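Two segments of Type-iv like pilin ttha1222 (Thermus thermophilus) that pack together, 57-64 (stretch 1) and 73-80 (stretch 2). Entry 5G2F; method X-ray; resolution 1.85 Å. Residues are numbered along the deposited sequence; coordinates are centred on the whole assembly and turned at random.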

# COMPACT_ATOMS: atom_id res chain seq x y z
N ALA A 57 12.85 8.71 -8.11
CA ALA A 57 13.23 7.89 -6.94
C ALA A 57 13.33 8.67 -5.64
O ALA A 57 13.36 8.09 -4.57
CB ALA A 57 14.56 7.20 -7.22
N LEU A 58 13.46 10.00 -5.73
CA LEU A 58 13.60 10.80 -4.53
C LEU A 58 12.32 11.53 -4.10
O LEU A 58 12.11 11.68 -2.91
CB LEU A 58 14.67 11.87 -4.70
CG LEU A 58 16.13 11.45 -4.91
CD1 LEU A 58 16.98 12.72 -5.08
CD2 LEU A 58 16.59 10.61 -3.76
N ASP A 59 11.53 12.00 -5.04
CA ASP A 59 10.50 13.00 -4.77
C ASP A 59 9.11 12.39 -4.86
O ASP A 59 8.80 11.67 -5.78
CB ASP A 59 10.56 14.20 -5.78
CG ASP A 59 11.89 14.92 -5.82
OD1 ASP A 59 12.58 15.04 -4.76
OD2 ASP A 59 12.20 15.39 -6.94
N TYR A 60 8.27 12.75 -3.91
CA TYR A 60 6.89 12.27 -3.89
C TYR A 60 5.93 13.41 -3.61
O TYR A 60 6.32 14.48 -3.08
CB TYR A 60 6.68 11.15 -2.83
CG TYR A 60 7.09 11.50 -1.45
CD1 TYR A 60 6.21 12.16 -0.58
CD2 TYR A 60 8.36 11.27 -0.99
CE1 TYR A 60 6.60 12.52 0.70
CE2 TYR A 60 8.75 11.61 0.29
CZ TYR A 60 7.87 12.22 1.13
OH TYR A 60 8.27 12.65 2.38
N VAL A 61 4.65 13.14 -3.90
CA VAL A 61 3.57 14.02 -3.61
C VAL A 61 2.49 13.20 -2.94
O VAL A 61 2.09 12.15 -3.46
CB VAL A 61 2.99 14.65 -4.89
CG1 VAL A 61 1.91 15.67 -4.54
CG2 VAL A 61 4.08 15.35 -5.68
N ILE A 62 2.04 13.68 -1.79
CA ILE A 62 0.91 13.05 -1.10
C ILE A 62 -0.32 13.90 -1.33
O ILE A 62 -0.28 15.12 -1.10
CB ILE A 62 1.16 12.98 0.43
CG1 ILE A 62 2.45 12.21 0.73
CG2 ILE A 62 -0.03 12.36 1.13
CD1 ILE A 62 3.02 12.46 2.11
N GLU A 63 -1.41 13.28 -1.74
CA GLU A 63 -2.69 13.95 -1.91
C GLU A 63 -3.71 13.31 -1.04
O GLU A 63 -3.88 12.08 -1.10
CB GLU A 63 -3.19 13.80 -3.34
CG GLU A 63 -2.39 14.54 -4.38
CD GLU A 63 -2.84 14.13 -5.77
OE1 GLU A 63 -3.83 14.72 -6.28
OE2 GLU A 63 -2.25 13.16 -6.32
N ALA A 64 -4.32 14.10 -0.18
CA ALA A 64 -5.35 13.57 0.69
C ALA A 64 -6.64 14.37 0.53
O ALA A 64 -6.59 15.59 0.46
CB ALA A 64 -4.87 13.59 2.12
N LYS A 73 -9.03 19.26 -0.10
CA LYS A 73 -7.84 18.51 -0.49
C LYS A 73 -6.59 19.14 0.14
O LYS A 73 -6.45 20.36 0.20
CB LYS A 73 -7.73 18.52 -2.01
CG LYS A 73 -6.89 17.38 -2.54
CD LYS A 73 -6.74 17.44 -4.06
CE LYS A 73 -5.79 16.36 -4.55
NZ LYS A 73 -5.71 16.29 -6.03
N VAL A 74 -5.69 18.31 0.63
CA VAL A 74 -4.38 18.80 1.01
C VAL A 74 -3.31 18.07 0.23
O VAL A 74 -3.43 16.87 -0.07
CB VAL A 74 -4.08 18.73 2.50
CG1 VAL A 74 -5.00 19.69 3.23
CG2 VAL A 74 -4.22 17.33 3.03
N VAL A 75 -2.25 18.81 -0.11
CA VAL A 75 -1.17 18.27 -0.93
C VAL A 75 0.18 18.60 -0.28
O VAL A 75 0.46 19.75 0.04
CB VAL A 75 -1.24 18.89 -2.33
CG1 VAL A 75 -0.14 18.36 -3.23
CG2 VAL A 75 -2.59 18.64 -2.95
N TYR A 76 1.00 17.56 -0.06
CA TYR A 76 2.38 17.70 0.42
C TYR A 76 3.32 17.33 -0.70
O TYR A 76 3.15 16.29 -1.32
CB TYR A 76 2.66 16.80 1.63
CG TYR A 76 4.06 16.92 2.13
CD1 TYR A 76 4.46 17.98 2.93
CD2 TYR A 76 5.02 16.04 1.72
CE1 TYR A 76 5.79 18.12 3.32
CE2 TYR A 76 6.31 16.12 2.16
CZ TYR A 76 6.70 17.16 2.97
OH TYR A 76 8.02 17.27 3.32
N LYS A 77 4.32 18.17 -0.95
CA LYS A 77 5.36 17.91 -1.95
C LYS A 77 6.69 17.80 -1.24
O LYS A 77 7.17 18.79 -0.62
CB LYS A 77 5.40 19.06 -3.00
CG LYS A 77 4.12 19.08 -3.86
CD LYS A 77 4.03 20.28 -4.81
CE LYS A 77 2.67 20.28 -5.46
NZ LYS A 77 2.45 21.44 -6.37
N SER A 78 7.33 16.64 -1.33
CA SER A 78 8.61 16.46 -0.65
C SER A 78 9.72 17.32 -1.24
O SER A 78 10.64 17.71 -0.49
CB SER A 78 9.07 15.00 -0.66
OG SER A 78 9.43 14.58 -1.98
N SER A 79 9.60 17.68 -2.52
CA SER A 79 10.68 18.41 -3.16
C SER A 79 10.85 19.80 -2.57
O SER A 79 12.00 20.26 -2.46
CB SER A 79 10.51 18.54 -4.68
OG SER A 79 9.25 19.13 -5.03
N ASP A 80 9.76 20.45 -2.24
CA ASP A 80 9.78 21.82 -1.69
C ASP A 80 9.30 21.94 -0.26
O ASP A 80 9.30 23.04 0.33
CB ASP A 80 9.13 22.83 -2.65
CG ASP A 80 7.64 22.65 -2.80
OD1 ASP A 80 7.04 21.85 -2.06
OD2 ASP A 80 7.06 23.39 -3.66
O HOH W 1 12.06 15.03 -2.21
O HOH W 2 7.94 16.38 -4.55

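What aligns the two stretches? Strands 60-64 and 73-77 run antiparallel, and their backbones are laced by paired hydrogen bonds. Ile-62 N donates to Tyr-76 O and Tyr-76 N to Ile-62 O, both at 2.9 Å; Ala-64 and Val-74 repeat the exchange, Ala-64 N to Val-74 O and Val-74 N to Ala-64 O, again at 2.9 Å. Together the stretches bury 604 Å².

Why does Tyr-76 cover more surface than any other residue here? Its chi1 is t, and its ring lies on the same face of the sheet as Ile-62, Ala-64 and Val-74. Tyr-76 CD2 comes within 4.1 Å of Ile-62 CD1, while Tyr-76 CE2 lies 3.9 Å from Tyr-60 CE1, which meets the Tyr-76 ring at its edge. A broad ring can touch both neighbours at once. Further along, the small Ala-64 sits with its CB 3.9 Å from Val-74 CG2.

How does Ser-78 take over where the strand ends? Its CA-to-CB bond points toward stretch 1, and its p rotamer brings OG within reach of the backbone: Tyr-60 N donates to Ser-78 OG at 2.9 Å, and Ser-78 N donates to Tyr-60 O at 3.0 Å. The side chain thus stands in for a backbone acceptor. Ser-78 CB also lies over one face of the Tyr-60 ring, 3.5 Å from its centroid and 14° off the ring normal, a CH-pi contact. Water 1 links Ser-78 OG to Asp-59 OD1, at 2.7 and 2.6 Å.

What occupies the other face? Val-61 CG1 packs against Val-75 CG1 at 3.6 Å. Beyond them, the extended, all-t Lys-73 carries NZ to Glu-63 OE1, a very short salt bridge of 2.5 Å; long charged side chains suit this spot, where Glu-63 is partly exposed and Lys-73 exposed.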